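PDB 6SKY: Serine/threonine-protein kinase Tel1 from Chaetomium thermophilum, which probably phosphorylates serine or threonine in [ST]-Q sequences, using ATP, to start checkpoint signalling when DNA is damaged. Local coordinates for residues C1978-I1982 with S1996-S2000; L2385-D2389 with K2421-F2427; D2459-H2463 with V2564-Y2570. All coordinates share one frame; numbering follows the deposited sequence.

Interaction 1 (C1978-I1982 with S1996-S2000); sequences CNALI and SLLQS
Two consecutive helices of the FAT region, an alpha-solenoid part of this kinase, pack here as a helical hairpin. Cys-1978, Leu-1981 and Ile-1982 of the first helix receive Leu-1997 of the second. The contact is apolar throughout, and no hydrogen bond crosses it. The two branches of Leu-1997 divide the work. Its CD2 meets Cys-1978 SG at 3.7 Å, and its CD1 reaches Leu-1981 CB at 3.8 Å. The sulfur is placed for this by a chi1 of -170°, which sets SG opposite the backbone N. Ile-1982 lies obliquely across both leucines. Its CG1 touches Leu-1997 CB at 4.0 Å. Its CD1 continues to Leu-1998 CD2 at 3.8 Å, and its CG2 branch meets that same methyl at 4.0 Å. Near the end of the second helix, Ser-2000 OG donates to Ser-1996 O at 3.1 Å, so this hydroxyl bonds within its own segment. Helix 1953-1968 packs on Leu-1981 through Leu-1956, Arg-1959 and Tyr-1963. Ser-1996 of the second subunit packs on Leu-1997, which places the pair at the dimer interface. Helix 2011-2021 adjoins Ile-1982 and Leu-1998 through Ala-2013, Thr-2014 and Thr-2017.

Interaction 2 (L2385-D2389 with K2421-F2427); sequences LAASD and KVPTRKF
Leu-2385 and Val-2422 form the apolar centre, where the C-terminal part of a long FAT-region helix meets a loop. Leu-2385 CB touches Val-2422 CG1 at 3.8 Å. A chi1 of -169° turns this CG1 branch opposite the valine's backbone N and onto the leucine. Further along the leucine, CD1 approaches Phe-2427 CZ at 4.4 Å, coming in obliquely to the ring. Beside this pair, the backbones come close at Ala-2386 and Val-2422. The small alanine CB rests on Lys-2421 O at 3.4 Å, while the lysine's amine points away from the contact. Pro-2423 CD lies near Leu-2385 O and Ala-2386 CA.

Lys-2426 leads from the apolar part to the charged edge. Its chain bends at chi2 (-84°) and runs past a helix carbonyl, with CE 3.4 Å from Leu-2385 O. Its NZ gives a weak hydrogen bond to Ser-2388 O at 3.3 Å. It also forms a long salt bridge to Asp-2389 OD2 at 3.7 Å, and its stronger polar partner is Asp-2392. Asp-2389 binds Arg-2425 as well, so one carboxylate is shared by two cations. Asp-2389 OD1 sits at the guanidinium edge, 3.2 Å from Arg-2425 NH1. The two flat groups are nearly coplanar, but the N-H...O angle is only 128° and the hydrogen bond is weak. The two cations probably offset the like charges of Asp-2389 and Asp-2392, which lie close together.

The contact joins the C-terminal part of helix 2348-2387 to the loop between helices 2409-2418 and 2431-2434. Helix 2394-2404 packs on Leu-2385 and Phe-2427. Helix 2444-2459 touches Thr-2424 and Phe-2427.

Interaction 3 (D2459-H2463 with V2564-Y2570); sequences DHPYH and VSANLDY
One hydroxyl, Tyr-2570 OH, ties a histidine of one segment to a backbone N-H of its own loop. It hydrogen-bonds His-2460 ND1 at 2.7 Å, and the bond is nearly straight at 173°. Either atom could be the donor. The same oxygen accepts from Ser-2565 N at 2.9 Å. The tyrosine thus closes its loop, which makes a type I beta turn from Ser-2565 to Leu-2568, and fastens it to the FAT region.

His-2460, Tyr-2462 and Tyr-2570 form an aromatic cluster. The His-2460 and Tyr-2570 rings meet rim to rim, with neither over the other's face. Their bond lies in the plane of both rings, although the planes are 76° apart. Tyr-2462 instead turns its edge to the face of Tyr-2570 in an offset edge-to-face pair. The ring centroids are 6.0 Å apart and the planes stand at 85°. Tyr-2462 CE2 also touches Tyr-2570 CB at 3.7 Å.

Two aliphatic side chains fill in around the histidines. Leu-2568 CD1 approaches His-2460 CE1 at 3.6 Å, and the other leucine methyl, Leu-2568 CD2, lies against the Asp-2459 carboxylate. The polar partner of Asp-2459 OD2 is Thr-2424 OG1. Outside the contact, Ile-2506, Pro-2556 and Ile-2562 pack on Tyr-2462. His-2463 NE2 hydrogen-bonds Ile-2562 O.

The two methyls of Val-2564 go to different imidazoles. CG1 approaches His-2460 ND1 obliquely, and CG2 meets His-2463 NE2 at 3.7 Å.

Interactions 2 and 3 are neighbours, with centres 13 Å apart. They meet through the loop 2421-2427. Thr-2424 OG1 lies 2.8 Å from Asp-2459 OD2. Arg-2425 CB packs on both His-2460 NE2 and Val-2564 CG1, at 3.6 and 3.7 Å. The loop that meets the long helix in interaction 2 therefore also touches both segments of interaction 3. Interaction 1 stands apart, about 41 Å from interaction 2 and 48 Å from interaction 3 between nearest atoms. It alone of the three is touched by the second subunit. All three are away from the nucleotide pocket and the magnesium site at Asn-2765 and Asp-2779.

Interaction 1 (C1978-I1982 with S1996-S2000)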
loop_
_atom_site.group_PDB
_atom_site.type_symbol
_atom_site.label_atom_id
_atom_site.label_comp_id
_atom_site.label_asym_id
_atom_site.label_seq_id
_atom_site.Cartn_x
_atom_site.Cartn_y
_atom_site.Cartn_z
ATOM N N CYS A 1978 -28.222 1.567 -0.373
ATOM C CA CYS A 1978 -28.168 1.765 1.067
ATOM C C CYS A 1978 -28.024 0.432 1.777
ATOM O O CYS A 1978 -27.147 0.264 2.630
ATOM C CB CYS A 1978 -29.412 2.506 1.539
ATOM S SG CYS A 1978 -29.353 3.072 3.236
ATOM N N ASN A 1979 -28.837 -0.552 1.385
ATOM C CA ASN A 1979 -28.722 -1.884 1.963
ATOM C C ASN A 1979 -27.287 -2.373 1.895
ATOM O O ASN A 1979 -26.666 -2.672 2.922
ATOM C CB ASN A 1979 -29.654 -2.852 1.240
ATOM C CG ASN A 1979 -31.047 -2.843 1.810
ATOM O OD1 ASN A 1979 -31.240 -2.605 2.997
ATOM N ND2 ASN A 1979 -32.030 -3.104 0.965
ATOM N N ALA A 1980 -26.726 -2.387 0.685
ATOM C CA ALA A 1980 -25.354 -2.835 0.515
ATOM C C ALA A 1980 -24.430 -2.080 1.448
ATOM O O ALA A 1980 -23.640 -2.685 2.180
ATOM C CB ALA A 1980 -24.927 -2.658 -0.935
ATOM N N LEU A 1981 -24.579 -0.757 1.498
ATOM C CA LEU A 1981 -23.705 0.049 2.337
ATOM C C LEU A 1981 -23.782 -0.398 3.782
ATOM O O LEU A 1981 -22.752 -0.620 4.426
ATOM C CB LEU A 1981 -24.059 1.523 2.206
ATOM C CG LEU A 1981 -23.288 2.234 1.110
ATOM C CD1 LEU A 1981 -23.798 3.624 0.980
ATOM C CD2 LEU A 1981 -21.833 2.243 1.465
ATOM N N ILE A 1982 -24.998 -0.580 4.297
ATOM C CA ILE A 1982 -25.138 -1.004 5.684
ATOM C C ILE A 1982 -24.385 -2.302 5.898
ATOM O O ILE A 1982 -23.580 -2.429 6.829
ATOM C CB ILE A 1982 -26.621 -1.134 6.061
ATOM C CG1 ILE A 1982 -27.323 0.204 5.891
ATOM C CG2 ILE A 1982 -26.751 -1.577 7.489
ATOM C CD1 ILE A 1982 -28.802 0.094 5.759
ATOM N N SER A 1996 -26.705 5.403 11.732
ATOM C CA SER A 1996 -27.287 6.564 11.070
ATOM C C SER A 1996 -27.865 6.207 9.711
ATOM O O SER A 1996 -28.844 6.815 9.280
ATOM C CB SER A 1996 -26.245 7.664 10.928
ATOM O OG SER A 1996 -25.375 7.388 9.858
ATOM N N LEU A 1997 -27.270 5.242 9.014
ATOM C CA LEU A 1997 -27.814 4.824 7.726
ATOM C C LEU A 1997 -29.081 4.001 7.882
ATOM O O LEU A 1997 -29.901 3.953 6.962
ATOM C CB LEU A 1997 -26.781 4.017 6.954
ATOM C CG LEU A 1997 -25.985 4.681 5.845
ATOM C CD1 LEU A 1997 -25.109 3.649 5.208
ATOM C CD2 LEU A 1997 -26.904 5.272 4.820
ATOM N N LEU A 1998 -29.240 3.316 9.012
ATOM C CA LEU A 1998 -30.462 2.567 9.266
ATOM C C LEU A 1998 -31.594 3.487 9.680
ATOM O O LEU A 1998 -32.733 3.297 9.250
ATOM C CB LEU A 1998 -30.227 1.516 10.346
ATOM C CG LEU A 1998 -29.431 0.270 9.986
ATOM C CD1 LEU A 1998 -28.961 -0.411 11.235
ATOM C CD2 LEU A 1998 -30.286 -0.655 9.186
ATOM N N GLN A 1999 -31.304 4.485 10.515
ATOM C CA GLN A 1999 -32.350 5.406 10.946
ATOM C C GLN A 1999 -32.936 6.203 9.794
ATOM O O GLN A 1999 -34.035 6.744 9.926
ATOM C CB GLN A 1999 -31.816 6.349 12.009
ATOM C CG GLN A 1999 -31.667 5.690 13.351
ATOM C CD GLN A 1999 -31.082 6.616 14.385
ATOM O OE1 GLN A 1999 -30.381 7.571 14.057
ATOM N NE2 GLN A 1999 -31.370 6.340 15.649
ATOM N N SER A 2000 -32.236 6.290 8.677
ATOM C CA SER A 2000 -32.772 6.876 7.462
ATOM C C SER A 2000 -33.622 5.899 6.674
ATOM O O SER A 2000 -34.047 6.228 5.565
ATOM C CB SER A 2000 -31.630 7.386 6.589
ATOM O OG SER A 2000 -30.769 8.224 7.336
#

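Interaction 2 (L2385-D2389 with K2421-F2427)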
loop_
_atom_site.group_PDB
_atom_site.type_symbol
_atom_site.label_atom_id
_atom_site.label_comp_id
_atom_site.label_asym_id
_atom_site.label_seq_id
_atom_site.Cartn_x
_atom_site.Cartn_y
_atom_site.Cartn_z
ATOM N N LEU A 2385 18.498 -20.183 22.590
ATOM C CA LEU A 2385 18.082 -21.556 22.323
ATOM C C LEU A 2385 17.815 -22.321 23.606
ATOM O O LEU A 2385 16.941 -23.189 23.637
ATOM C CB LEU A 2385 19.140 -22.284 21.507
ATOM C CG LEU A 2385 19.205 -21.948 20.030
ATOM C CD1 LEU A 2385 20.424 -22.577 19.420
ATOM C CD2 LEU A 2385 17.960 -22.440 19.363
ATOM N N ALA A 2386 18.552 -22.018 24.666
ATOM C CA ALA A 2386 18.433 -22.737 25.923
ATOM C C ALA A 2386 17.284 -22.260 26.791
ATOM O O ALA A 2386 17.022 -22.877 27.824
ATOM C CB ALA A 2386 19.730 -22.608 26.713
ATOM N N ALA A 2387 16.596 -21.188 26.410
ATOM C CA ALA A 2387 15.597 -20.557 27.259
ATOM C C ALA A 2387 14.172 -20.938 26.888
ATOM O O ALA A 2387 13.403 -21.344 27.756
ATOM C CB ALA A 2387 15.759 -19.037 27.213
ATOM N N SER A 2388 13.796 -20.822 25.622
ATOM C CA SER A 2388 12.430 -21.108 25.216
ATOM C C SER A 2388 12.435 -21.807 23.866
ATOM O O SER A 2388 13.480 -21.994 23.243
ATOM C CB SER A 2388 11.592 -19.828 25.158
ATOM O OG SER A 2388 11.976 -19.019 24.062
ATOM N N ASP A 2389 11.246 -22.185 23.411
ATOM C CA ASP A 2389 11.057 -22.830 22.122
ATOM C C ASP A 2389 10.518 -21.892 21.058
ATOM O O ASP A 2389 10.273 -22.334 19.935
ATOM C CB ASP A 2389 10.110 -24.020 22.261
ATOM C CG ASP A 2389 10.803 -25.263 22.755
ATOM O OD1 ASP A 2389 11.252 -25.278 23.920
ATOM O OD2 ASP A 2389 10.896 -26.232 21.976
ATOM N N LYS A 2421 24.313 -26.102 27.572
ATOM C CA LYS A 2421 23.029 -25.798 28.177
ATOM C C LYS A 2421 21.888 -25.844 27.184
ATOM O O LYS A 2421 20.732 -25.701 27.582
ATOM C CB LYS A 2421 23.085 -24.431 28.848
ATOM C CG LYS A 2421 24.138 -24.372 29.920
ATOM C CD LYS A 2421 24.434 -22.961 30.347
ATOM C CE LYS A 2421 25.651 -22.940 31.241
ATOM N NZ LYS A 2421 25.903 -21.587 31.792
ATOM N N VAL A 2422 22.182 -26.045 25.907
ATOM C CA VAL A 2422 21.148 -26.172 24.890
ATOM C C VAL A 2422 20.690 -27.622 24.858
ATOM O O VAL A 2422 21.529 -28.531 24.877
ATOM C CB VAL A 2422 21.665 -25.726 23.517
ATOM C CG1 VAL A 2422 20.525 -25.612 22.544
ATOM C CG2 VAL A 2422 22.386 -24.420 23.635
ATOM N N PRO A 2423 19.390 -27.891 24.836
ATOM C CA PRO A 2423 18.934 -29.257 24.582
ATOM C C PRO A 2423 19.400 -29.727 23.215
ATOM O O PRO A 2423 19.371 -28.978 22.241
ATOM C CB PRO A 2423 17.411 -29.133 24.641
ATOM C CG PRO A 2423 17.162 -27.897 25.387
ATOM C CD PRO A 2423 18.271 -26.976 25.081
ATOM N N THR A 2424 19.833 -30.981 23.140
ATOM C CA THR A 2424 20.330 -31.476 21.867
ATOM C C THR A 2424 19.226 -31.720 20.856
ATOM O O THR A 2424 19.531 -32.020 19.704
ATOM C CB THR A 2424 21.130 -32.756 22.068
ATOM O OG1 THR A 2424 20.422 -33.624 22.952
ATOM C CG2 THR A 2424 22.469 -32.438 22.663
ATOM N N ARG A 2425 17.962 -31.601 21.244
ATOM C CA ARG A 2425 16.892 -31.747 20.273
ATOM C C ARG A 2425 16.797 -30.560 19.334
ATOM O O ARG A 2425 16.062 -30.631 18.346
ATOM C CB ARG A 2425 15.559 -31.943 20.981
ATOM C CG ARG A 2425 15.092 -30.731 21.724
ATOM C CD ARG A 2425 13.722 -30.935 22.300
ATOM N NE ARG A 2425 13.158 -29.680 22.777
ATOM C CZ ARG A 2425 13.329 -29.205 24.003
ATOM N NH1 ARG A 2425 12.778 -28.055 24.348
ATOM N NH2 ARG A 2425 14.050 -29.876 24.884
ATOM N N LYS A 2426 17.509 -29.473 19.620
ATOM C CA LYS A 2426 17.537 -28.332 18.721
ATOM C C LYS A 2426 18.468 -28.567 17.546
ATOM O O LYS A 2426 18.262 -27.994 16.473
ATOM C CB LYS A 2426 17.973 -27.084 19.474
ATOM C CG LYS A 2426 17.320 -26.901 20.809
ATOM C CD LYS A 2426 15.983 -26.245 20.683
ATOM C CE LYS A 2426 15.515 -25.776 22.035
ATOM N NZ LYS A 2426 14.325 -24.913 21.929
ATOM N N PHE A 2427 19.488 -29.397 17.726
ATOM C CA PHE A 2427 20.440 -29.721 16.680
ATOM C C PHE A 2427 20.170 -31.061 16.024
ATOM O O PHE A 2427 20.924 -31.461 15.142
ATOM C CB PHE A 2427 21.858 -29.730 17.244
ATOM C CG PHE A 2427 22.216 -28.505 18.001
ATOM C CD1 PHE A 2427 22.535 -27.342 17.340
ATOM C CD2 PHE A 2427 22.256 -28.516 19.373
ATOM C CE1 PHE A 2427 22.866 -26.215 18.035
ATOM C CE2 PHE A 2427 22.591 -27.387 20.068
ATOM C CZ PHE A 2427 22.895 -26.239 19.399
#

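Interaction 3 (D2459-H2463 with V2564-Y2570)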
loop_
_atom_site.group_PDB
_atom_site.type_symbol
_atom_site.label_atom_id
_atom_site.label_comp_id
_atom_site.label_asym_id
_atom_site.label_seq_id
_atom_site.Cartn_x
_atom_site.Cartn_y
_atom_site.Cartn_z
ATOM N N ASP A 2459 21.347 -38.864 22.972
ATOM C CA ASP A 2459 19.994 -38.507 23.386
ATOM C C ASP A 2459 18.948 -38.952 22.378
ATOM O O ASP A 2459 17.876 -39.422 22.764
ATOM C CB ASP A 2459 19.879 -37.004 23.609
ATOM C CG ASP A 2459 20.673 -36.532 24.792
ATOM O OD1 ASP A 2459 21.378 -37.358 25.400
ATOM O OD2 ASP A 2459 20.597 -35.334 25.116
ATOM N N HIS A 2460 19.227 -38.802 21.091
ATOM C CA HIS A 2460 18.283 -39.130 20.026
ATOM C C HIS A 2460 18.960 -40.100 19.075
ATOM O O HIS A 2460 19.468 -39.701 18.024
ATOM C CB HIS A 2460 17.817 -37.867 19.307
ATOM C CG HIS A 2460 17.371 -36.788 20.237
ATOM N ND1 HIS A 2460 16.051 -36.589 20.567
ATOM C CD2 HIS A 2460 18.073 -35.867 20.931
ATOM C CE1 HIS A 2460 15.959 -35.585 21.416
ATOM N NE2 HIS A 2460 17.173 -35.131 21.656
ATOM N N PRO A 2461 18.980 -41.390 19.412
ATOM C CA PRO A 2461 19.785 -42.330 18.623
ATOM C C PRO A 2461 19.251 -42.581 17.227
ATOM O O PRO A 2461 20.043 -42.758 16.295
ATOM C CB PRO A 2461 19.767 -43.594 19.485
ATOM C CG PRO A 2461 18.581 -43.470 20.315
ATOM C CD PRO A 2461 18.399 -42.031 20.597
ATOM N N TYR A 2462 17.938 -42.592 17.043
ATOM C CA TYR A 2462 17.373 -42.823 15.723
ATOM C C TYR A 2462 17.485 -41.614 14.811
ATOM O O TYR A 2462 16.999 -41.665 13.679
ATOM C CB TYR A 2462 15.911 -43.243 15.846
ATOM C CG TYR A 2462 15.702 -44.355 16.833
ATOM C CD1 TYR A 2462 16.281 -45.594 16.640
ATOM C CD2 TYR A 2462 14.933 -44.164 17.962
ATOM C CE1 TYR A 2462 16.098 -46.603 17.539
ATOM C CE2 TYR A 2462 14.746 -45.169 18.866
ATOM C CZ TYR A 2462 15.328 -46.386 18.650
ATOM O OH TYR A 2462 15.135 -47.391 19.559
ATOM N N HIS A 2463 18.103 -40.532 15.273
ATOM C CA HIS A 2463 18.361 -39.367 14.451
ATOM C C HIS A 2463 19.836 -39.137 14.184
ATOM O O HIS A 2463 20.164 -38.317 13.324
ATOM C CB HIS A 2463 17.776 -38.108 15.101
ATOM C CG HIS A 2463 16.282 -38.095 15.155
ATOM N ND1 HIS A 2463 15.568 -38.766 16.122
ATOM C CD2 HIS A 2463 15.369 -37.497 14.360
ATOM C CE1 HIS A 2463 14.278 -38.581 15.919
ATOM N NE2 HIS A 2463 14.131 -37.815 14.855
ATOM N N VAL A 2564 10.997 -35.821 16.994
ATOM C CA VAL A 2564 11.957 -35.656 18.077
ATOM C C VAL A 2564 11.200 -35.482 19.384
ATOM O O VAL A 2564 10.228 -34.724 19.456
ATOM C CB VAL A 2564 12.887 -34.467 17.798
ATOM C CG1 VAL A 2564 14.043 -34.469 18.754
ATOM C CG2 VAL A 2564 13.392 -34.523 16.380
ATOM N N SER A 2565 11.639 -36.183 20.423
ATOM C CA SER A 2565 10.934 -36.219 21.697
ATOM C C SER A 2565 11.629 -35.316 22.703
ATOM O O SER A 2565 12.788 -35.548 23.052
ATOM C CB SER A 2565 10.860 -37.644 22.234
ATOM O OG SER A 2565 9.788 -38.353 21.644
ATOM N N ALA A 2566 10.910 -34.301 23.183
ATOM C CA ALA A 2566 11.452 -33.446 24.230
ATOM C C ALA A 2566 11.681 -34.219 25.518
ATOM O O ALA A 2566 12.606 -33.906 26.273
ATOM C CB ALA A 2566 10.518 -32.267 24.483
ATOM N N ASN A 2567 10.858 -35.230 25.784
ATOM C CA ASN A 2567 11.003 -36.059 26.973
ATOM C C ASN A 2567 12.099 -37.107 26.844
ATOM O O ASN A 2567 12.367 -37.810 27.822
ATOM C CB ASN A 2567 9.673 -36.742 27.296
ATOM C CG ASN A 2567 8.853 -37.042 26.052
ATOM O OD1 ASN A 2567 8.603 -36.160 25.233
ATOM N ND2 ASN A 2567 8.435 -38.291 25.906
ATOM N N LEU A 2568 12.725 -37.232 25.671
ATOM C CA LEU A 2568 13.826 -38.169 25.439
ATOM C C LEU A 2568 13.387 -39.619 25.599
ATOM O O LEU A 2568 14.177 -40.476 25.998
ATOM C CB LEU A 2568 15.015 -37.875 26.355
ATOM C CG LEU A 2568 16.197 -37.151 25.725
ATOM C CD1 LEU A 2568 15.723 -35.911 25.023
ATOM C CD2 LEU A 2568 17.221 -36.803 26.776
ATOM N N ASP A 2569 12.130 -39.909 25.283
ATOM C CA ASP A 2569 11.559 -41.240 25.459
ATOM C C ASP A 2569 11.174 -41.787 24.095
ATOM O O ASP A 2569 10.218 -41.309 23.478
ATOM C CB ASP A 2569 10.351 -41.195 26.391
ATOM C CG ASP A 2569 9.750 -42.564 26.632
ATOM O OD1 ASP A 2569 10.403 -43.392 27.299
ATOM O OD2 ASP A 2569 8.622 -42.813 26.155
ATOM N N TYR A 2570 11.903 -42.792 23.633
ATOM C CA TYR A 2570 11.658 -43.406 22.337
ATOM C C TYR A 2570 11.236 -44.858 22.494
ATOM O O TYR A 2570 11.678 -45.738 21.756
ATOM C CB TYR A 2570 12.885 -43.290 21.438
ATOM C CG TYR A 2570 13.155 -41.879 20.997
ATOM C CD1 TYR A 2570 12.405 -41.299 19.996
ATOM C CD2 TYR A 2570 14.148 -41.126 21.590
ATOM C CE1 TYR A 2570 12.635 -40.023 19.600
ATOM C CE2 TYR A 2570 14.382 -39.848 21.199
ATOM C CZ TYR A 2570 13.623 -39.302 20.202
ATOM O OH TYR A 2570 13.853 -38.016 19.797
#